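Local atomic coordinates of BH2621 protein (Bacillus halodurans, PDB entry 2QML), a protein that is probably an N-acyltransferase of the GNAT superfamily, related to enzymes that attach fatty acyl groups to a lysine amine in siderophore biosynthesis. Residues V13-H16 against V17-K20; V55-K58 against K59-Q62; L65-D68 against H69-L72. All coordinates share one frame; numbering follows the deposited sequence.

Contact 1: V13-H16 against V17-K20; sequences VFDH and VVNK
Asp15 and Lys20 face each other as an antiparallel hydrogen-bonded pair closing the loop end of a beta hairpin, and Asn19 shares the position opposite Asp15 to give a G1 beta bulge. In keeping with that motif, Asn19 carries positive phi and psi, which lets the chain swing back into strand 20-26. The tight side of the hairpin belongs to Asp15. Its backbone N bonds almost straight to Lys20 O at 2.8 Å, and Lys20 N returns a bond to Asp15 O at 3.1 Å. With CG set opposite the backbone N (chi1 -173°), the Asp15 carboxylate reaches forward over the turn, where Val18 N meets Asp15 OD1 at 3.1 Å nearly along its C-O axis and Val17 N adds a weak bond. The other oxygen, OD2, forms a salt bridge with Lys194 and takes a hydrogen bond from Trp193, tying the buried acid to the C-terminal helix. The exposed side is looser. There Val17 CG2 lies over one face of the His16 imidazole, 4.1 Å from its centroid, while His16 NE2 bonds to Lys194 O. Phe14 turns its ring edge to the Asn19 amide, with CZ 3.3 Å from OD1 and the two planes 88° apart.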
loop_
_atom_site.group_PDB
_atom_site.type_symbol
_atom_site.label_atom_id
_atom_site.label_comp_id
_atom_site.label_asym_id
_atom_site.label_seq_id
_atom_site.Cartn_x
_atom_site.Cartn_y
_atom_site.Cartn_z
ATOM N N VAL A 13 -6.510 6.580 13.257
ATOM C CA VAL A 13 -7.686 5.829 13.709
ATOM C C VAL A 13 -7.300 4.871 14.812
ATOM O O VAL A 13 -6.140 4.472 14.961
ATOM C CB VAL A 13 -8.377 5.047 12.566
ATOM C CG1 VAL A 13 -8.841 6.029 11.463
ATOM C CG2 VAL A 13 -7.454 3.903 11.993
ATOM N N PHE A 14 -8.284 4.518 15.620
ATOM C CA PHE A 14 -8.124 3.449 16.579
ATOM C C PHE A 14 -8.609 2.177 15.906
ATOM O O PHE A 14 -9.581 2.204 15.148
ATOM C CB PHE A 14 -8.943 3.679 17.827
ATOM C CG PHE A 14 -8.656 2.688 18.904
ATOM C CD1 PHE A 14 -7.463 2.728 19.581
ATOM C CD2 PHE A 14 -9.587 1.735 19.255
ATOM C CE1 PHE A 14 -7.200 1.835 20.568
ATOM C CE2 PHE A 14 -9.345 0.834 20.280
ATOM C CZ PHE A 14 -8.140 0.880 20.933
ATOM N N ASP A 15 -7.903 1.078 16.115
ATOM C CA ASP A 15 -8.427 -0.226 15.673
ATOM C C ASP A 15 -8.652 -1.100 16.898
ATOM O O ASP A 15 -7.712 -1.513 17.573
ATOM C CB ASP A 15 -7.532 -0.911 14.671
ATOM C CG ASP A 15 -8.179 -2.154 14.135
ATOM O OD1 ASP A 15 -8.095 -3.201 14.795
ATOM O OD2 ASP A 15 -8.857 -2.066 13.103
ATOM N N HIS A 16 -9.916 -1.370 17.178
ATOM C CA HIS A 16 -10.298 -2.066 18.392
ATOM C C HIS A 16 -9.981 -3.562 18.287
ATOM O O HIS A 16 -9.872 -4.199 19.309
ATOM C CB HIS A 16 -11.780 -1.834 18.761
ATOM C CG HIS A 16 -12.754 -2.648 17.965
ATOM N ND1 HIS A 16 -13.173 -3.893 18.369
ATOM C CD2 HIS A 16 -13.375 -2.414 16.779
ATOM C CE1 HIS A 16 -13.996 -4.394 17.466
ATOM N NE2 HIS A 16 -14.156 -3.509 16.503
ATOM N N VAL A 17 -9.819 -4.101 17.088
ATOM C CA VAL A 17 -9.513 -5.510 16.913
ATOM C C VAL A 17 -8.093 -5.840 17.420
ATOM O O VAL A 17 -7.938 -6.824 18.172
ATOM C CB VAL A 17 -9.744 -5.979 15.451
ATOM C CG1 VAL A 17 -9.364 -7.453 15.309
ATOM C CG2 VAL A 17 -11.194 -5.742 15.054
ATOM N N VAL A 18 -7.091 -5.065 17.021
ATOM C CA VAL A 18 -5.720 -5.247 17.486
ATOM C C VAL A 18 -5.398 -4.351 18.702
ATOM O O VAL A 18 -4.319 -4.460 19.298
ATOM C CB VAL A 18 -4.687 -5.035 16.352
ATOM C CG1 VAL A 18 -4.896 -6.098 15.238
ATOM C CG2 VAL A 18 -4.701 -3.624 15.769
ATOM N N ASN A 19 -6.347 -3.488 19.056
ATOM C CA ASN A 19 -6.237 -2.546 20.165
ATOM C C ASN A 19 -4.991 -1.642 20.009
ATOM O O ASN A 19 -4.113 -1.579 20.878
ATOM C CB ASN A 19 -6.227 -3.324 21.483
ATOM C CG ASN A 19 -6.577 -2.489 22.645
ATOM O OD1 ASN A 19 -7.630 -1.838 22.656
ATOM N ND2 ASN A 19 -5.739 -2.547 23.682
ATOM N N LYS A 20 -4.898 -0.996 18.864
ATOM C CA LYS A 20 -3.798 -0.122 18.550
ATOM C C LYS A 20 -4.283 1.150 17.877
ATOM O O LYS A 20 -5.345 1.182 17.248
ATOM C CB LYS A 20 -2.863 -0.768 17.542
ATOM C CG LYS A 20 -2.274 -2.097 17.875
ATOM C CD LYS A 20 -1.324 -2.021 19.007
ATOM C CE LYS A 20 -0.794 -3.412 19.249
ATOM N NZ LYS A 20 0.024 -3.360 20.450
#

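Contact 2: V55-K58 against K59-Q62; sequences VDYK and KHLQ
Tyr57, His60 and Leu61 meet within a single helix, 54-65, in a local contact of side chains three and four residues apart along one flank. The backbone repeats the regular i to i+4 pattern: His60 N bonds to Asp56 O, Leu61 N to Tyr57 O at 2.8 Å, and Gln62 N to Lys58 O, whereas the bond from Lys59 N to Val55 O is long at 3.4 Å and weak. On this scaffold the Tyr57 ring runs along the helix toward its C-terminal end, because CG stands opposite the backbone N (chi1 -170°). His60 has a similar first torsion, and its CD2 comes 3.8 Å from Tyr57 CE1. That tyrosine carbon lies near the imidazole plane, at its edge, while the ring planes are inclined by 51°, neither stacked nor perpendicular. A water joins the polar ends of the pair: it is 2.7 Å from Tyr57 OH and 3.3 Å from His60 NE2, lying in the plane of the imidazole. Leu61 closes the group, its CD1 lying 4.0 Å from Tyr57 OH. The buried Tyr57 also packs on Val32, Leu35 and His36 of helix 32-38, while the imidazole of His60 meets the ring of Phe64 one turn on. The opposite character appears at Lys59, an exposed residue. Such a division between a packed flank and an exposed flank is characteristic of an amphipathic helix, here one within the GNAT domain.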
loop_
_atom_site.group_PDB
_atom_site.type_symbol
_atom_site.label_atom_id
_atom_site.label_comp_id
_atom_site.label_asym_id
_atom_site.label_seq_id
_atom_site.Cartn_x
_atom_site.Cartn_y
_atom_site.Cartn_z
ATOM N N VAL A 55 22.749 8.048 -1.303
ATOM C CA VAL A 55 22.754 9.192 -2.200
ATOM C C VAL A 55 21.713 9.033 -3.320
ATOM O O VAL A 55 21.000 9.967 -3.661
ATOM C CB VAL A 55 24.205 9.489 -2.769
ATOM C CG1 VAL A 55 24.735 8.377 -3.691
ATOM C CG2 VAL A 55 24.211 10.817 -3.497
ATOM N N ASP A 56 21.622 7.834 -3.857
ATOM C CA ASP A 56 20.668 7.546 -4.921
ATOM C C ASP A 56 19.258 7.471 -4.365
ATOM O O ASP A 56 18.315 7.997 -4.996
ATOM C CB ASP A 56 21.016 6.258 -5.580
ATOM C CG ASP A 56 22.372 6.314 -6.254
ATOM O OD1 ASP A 56 22.777 7.358 -6.855
ATOM O OD2 ASP A 56 23.058 5.263 -6.137
ATOM N N TYR A 57 19.094 6.788 -3.223
ATOM C CA TYR A 57 17.776 6.687 -2.608
ATOM C C TYR A 57 17.214 8.089 -2.330
ATOM O O TYR A 57 16.047 8.318 -2.579
ATOM C CB TYR A 57 17.733 5.761 -1.354
ATOM C CG TYR A 57 16.292 5.533 -0.957
ATOM C CD1 TYR A 57 15.455 4.717 -1.706
ATOM C CD2 TYR A 57 15.752 6.224 0.132
ATOM C CE1 TYR A 57 14.139 4.565 -1.362
ATOM C CE2 TYR A 57 14.436 6.098 0.454
ATOM C CZ TYR A 57 13.639 5.269 -0.293
ATOM O OH TYR A 57 12.337 5.209 0.068
ATOM N N LYS A 58 18.045 9.009 -1.858
ATOM C CA LYS A 58 17.639 10.404 -1.640
ATOM C C LYS A 58 17.052 11.043 -2.922
ATOM O O LYS A 58 15.956 11.634 -2.894
ATOM C CB LYS A 58 18.833 11.225 -1.113
ATOM C CG LYS A 58 19.151 10.985 0.332
ATOM C CD LYS A 58 20.358 11.853 0.819
ATOM C CE LYS A 58 20.664 11.631 2.313
ATOM N NZ LYS A 58 21.941 12.276 2.745
ATOM N N LYS A 59 17.754 10.869 -4.038
ATOM C CA LYS A 59 17.340 11.423 -5.333
ATOM C C LYS A 59 16.024 10.788 -5.785
ATOM O O LYS A 59 15.168 11.454 -6.363
ATOM C CB LYS A 59 18.433 11.244 -6.419
ATOM C CG LYS A 59 19.846 11.824 -6.142
ATOM C CD LYS A 59 20.787 11.773 -7.399
ATOM C CE LYS A 59 22.320 11.962 -7.090
ATOM N NZ LYS A 59 23.176 12.056 -8.336
ATOM N N HIS A 60 15.887 9.489 -5.572
ATOM C CA HIS A 60 14.650 8.815 -5.900
ATOM C C HIS A 60 13.477 9.296 -5.034
ATOM O O HIS A 60 12.395 9.582 -5.546
ATOM C CB HIS A 60 14.823 7.299 -5.775
ATOM C CG HIS A 60 13.516 6.565 -5.702
ATOM N ND1 HIS A 60 12.704 6.406 -6.797
ATOM C CD2 HIS A 60 12.885 5.970 -4.664
ATOM C CE1 HIS A 60 11.606 5.778 -6.416
ATOM N NE2 HIS A 60 11.714 5.463 -5.145
ATOM N N LEU A 61 13.683 9.338 -3.733
ATOM C CA LEU A 61 12.626 9.762 -2.838
ATOM C C LEU A 61 12.177 11.183 -3.170
ATOM O O LEU A 61 10.970 11.463 -3.232
ATOM C CB LEU A 61 13.088 9.644 -1.381
ATOM C CG LEU A 61 11.991 9.910 -0.339
ATOM C CD1 LEU A 61 10.846 8.927 -0.519
ATOM C CD2 LEU A 61 12.547 9.893 1.129
ATOM N N GLN A 62 13.113 12.079 -3.421
ATOM C CA GLN A 62 12.789 13.453 -3.826
ATOM C C GLN A 62 11.932 13.506 -5.074
ATOM O O GLN A 62 10.937 14.221 -5.120
ATOM C CB GLN A 62 14.102 14.183 -4.012
ATOM C CG GLN A 62 14.053 15.623 -4.190
ATOM C CD GLN A 62 15.446 16.160 -4.114
ATOM O OE1 GLN A 62 16.316 15.778 -4.908
ATOM N NE2 GLN A 62 15.688 17.014 -3.139
HETATM O O HOH W 1 10.669 4.915 -2.091
#

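Contact 3: L65-D68 against H69-L72; sequences LNDD and HQTL
A type I beta turn from Asp67 to Gln70 carries the chain from helix 54-65 into strand 70-77, and the carboxylate of Asp67 superimposes an Asx turn on it. Its OD1 accepts two bonds from the same residue, His69. The backbone N of His69 approaches Asp67 OD1 at 2.9 Å, the bond that defines the Asx turn, and the ring nitrogen ND1 comes to 2.8 Å on the syn side, 21° out of the carboxylate plane. Seen from the imidazole, OD1 lies close to the ring plane, at its edge, and the bond is fairly straight. This His-carboxylate hydrogen bond fixes the rotation of the ring, all the more because NE2 at the far side bonds to Asp93. The acid can serve both donors because its CG is turned away from its own backbone N (chi1 177°), which directs the carboxylate across the turn. The second oxygen, OD2, receives a weak bond from Gln70 NE2 at 3.1 Å, the amide plane standing 76° to that of the carboxylate. The apolar part of the contact lies at the helix end, where Leu65 CD2 touches Leu72 CD2 at 4.0 Å and the two side chains cross at about a right angle. Lys7 NZ ties the turn to the N-terminal segment by bonding to both Asp67 O and Gln70 O. Beyond the turn, His69 and Thr71 pair through their backbones with Trp89 and Ser87 of strand 80-89, Leu72 pairs with Val27, and Leu72 also packs against Leu61 and Phe64 of helix 54-65.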
loop_
_atom_site.group_PDB
_atom_site.type_symbol
_atom_site.label_atom_id
_atom_site.label_comp_id
_atom_site.label_asym_id
_atom_site.label_seq_id
_atom_site.Cartn_x
_atom_site.Cartn_y
_atom_site.Cartn_z
ATOM N N LEU A 65 8.416 12.301 -4.212
ATOM C CA LEU A 65 7.702 13.316 -3.397
ATOM C C LEU A 65 7.201 14.477 -4.248
ATOM O O LEU A 65 6.198 15.100 -3.891
ATOM C CB LEU A 65 8.573 13.808 -2.258
ATOM C CG LEU A 65 8.816 12.847 -1.080
ATOM C CD1 LEU A 65 9.864 13.375 -0.132
ATOM C CD2 LEU A 65 7.504 12.468 -0.305
ATOM N N ASN A 66 7.843 14.747 -5.376
ATOM C CA ASN A 66 7.426 15.805 -6.298
ATOM C C ASN A 66 6.487 15.286 -7.405
ATOM O O ASN A 66 6.140 16.057 -8.279
ATOM C CB ASN A 66 8.670 16.489 -6.908
ATOM C CG ASN A 66 9.612 17.151 -5.860
ATOM O OD1 ASN A 66 9.185 17.545 -4.776
ATOM N ND2 ASN A 66 10.916 17.308 -6.224
ATOM N N ASP A 67 6.085 14.013 -7.376
ATOM C CA ASP A 67 5.234 13.324 -8.379
ATOM C C ASP A 67 3.788 13.529 -7.986
ATOM O O ASP A 67 3.368 13.145 -6.895
ATOM C CB ASP A 67 5.583 11.846 -8.458
ATOM C CG ASP A 67 4.706 11.019 -9.421
ATOM O OD1 ASP A 67 3.554 11.357 -9.698
ATOM O OD2 ASP A 67 5.196 9.947 -9.863
ATOM N N ASP A 68 3.018 14.086 -8.912
ATOM C CA ASP A 68 1.653 14.496 -8.601
ATOM C C ASP A 68 0.582 13.417 -8.688
ATOM O O ASP A 68 -0.516 13.641 -8.225
ATOM C CB ASP A 68 1.289 15.704 -9.510
ATOM C CG ASP A 68 1.937 17.025 -9.028
ATOM O OD1 ASP A 68 2.132 17.198 -7.791
ATOM O OD2 ASP A 68 2.215 17.897 -9.888
ATOM N N HIS A 69 0.883 12.265 -9.274
ATOM C CA HIS A 69 -0.107 11.198 -9.351
ATOM C C HIS A 69 -0.093 10.295 -8.129
ATOM O O HIS A 69 -0.895 9.369 -8.086
ATOM C CB HIS A 69 0.058 10.362 -10.668
ATOM C CG HIS A 69 0.824 9.058 -10.557
ATOM N ND1 HIS A 69 2.195 8.993 -10.421
ATOM C CD2 HIS A 69 0.410 7.769 -10.708
ATOM C CE1 HIS A 69 2.581 7.722 -10.420
ATOM N NE2 HIS A 69 1.520 6.957 -10.597
ATOM N N GLN A 70 0.804 10.542 -7.158
ATOM C CA GLN A 70 0.892 9.686 -5.991
ATOM C C GLN A 70 1.173 10.424 -4.670
ATOM O O GLN A 70 1.632 11.558 -4.655
ATOM C CB GLN A 70 1.945 8.591 -6.209
ATOM C CG GLN A 70 3.402 9.074 -6.326
ATOM C CD GLN A 70 4.349 7.923 -6.518
ATOM O OE1 GLN A 70 4.158 6.850 -5.944
ATOM N NE2 GLN A 70 5.372 8.123 -7.340
ATOM N N THR A 71 0.834 9.728 -3.580
ATOM C CA THR A 71 1.054 10.161 -2.208
ATOM C C THR A 71 1.874 9.087 -1.524
ATOM O O THR A 71 1.527 7.907 -1.614
ATOM C CB THR A 71 -0.270 10.328 -1.422
ATOM O OG1 THR A 71 -1.093 11.219 -2.158
ATOM C CG2 THR A 71 -0.042 10.882 -0.012
ATOM N N LEU A 72 2.995 9.479 -0.916
ATOM C CA LEU A 72 3.844 8.585 -0.119
ATOM C C LEU A 72 3.523 8.771 1.334
ATOM O O LEU A 72 3.543 9.929 1.833
ATOM C CB LEU A 72 5.324 8.880 -0.321
ATOM C CG LEU A 72 5.958 8.276 -1.581
ATOM C CD1 LEU A 72 5.196 8.601 -2.881
ATOM C CD2 LEU A 72 7.415 8.745 -1.672
#

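Along the chain the three contacts come in series: contact 1 at the hairpin between strands 11-15 and 20-26, contact 2 in helix 54-65, and contact 3 where that helix leads into strand 70-77. Contacts 2 and 3 are neighbours, with centres about 14 Å apart, and they touch where Leu61 CD1 meets Leu72 CD2 at 3.6 Å, so the helix packs against the strand that follows it. Contact 1 lies apart, its centre about 34 Å from that of contact 2 and 28 Å from that of contact 3. Contacts 1 and 3 nevertheless reach the same mixed sheet, in which strand 20-26 lies between strands 11-15 and 70-77, marking its edge hairpin and a helix-to-strand passage.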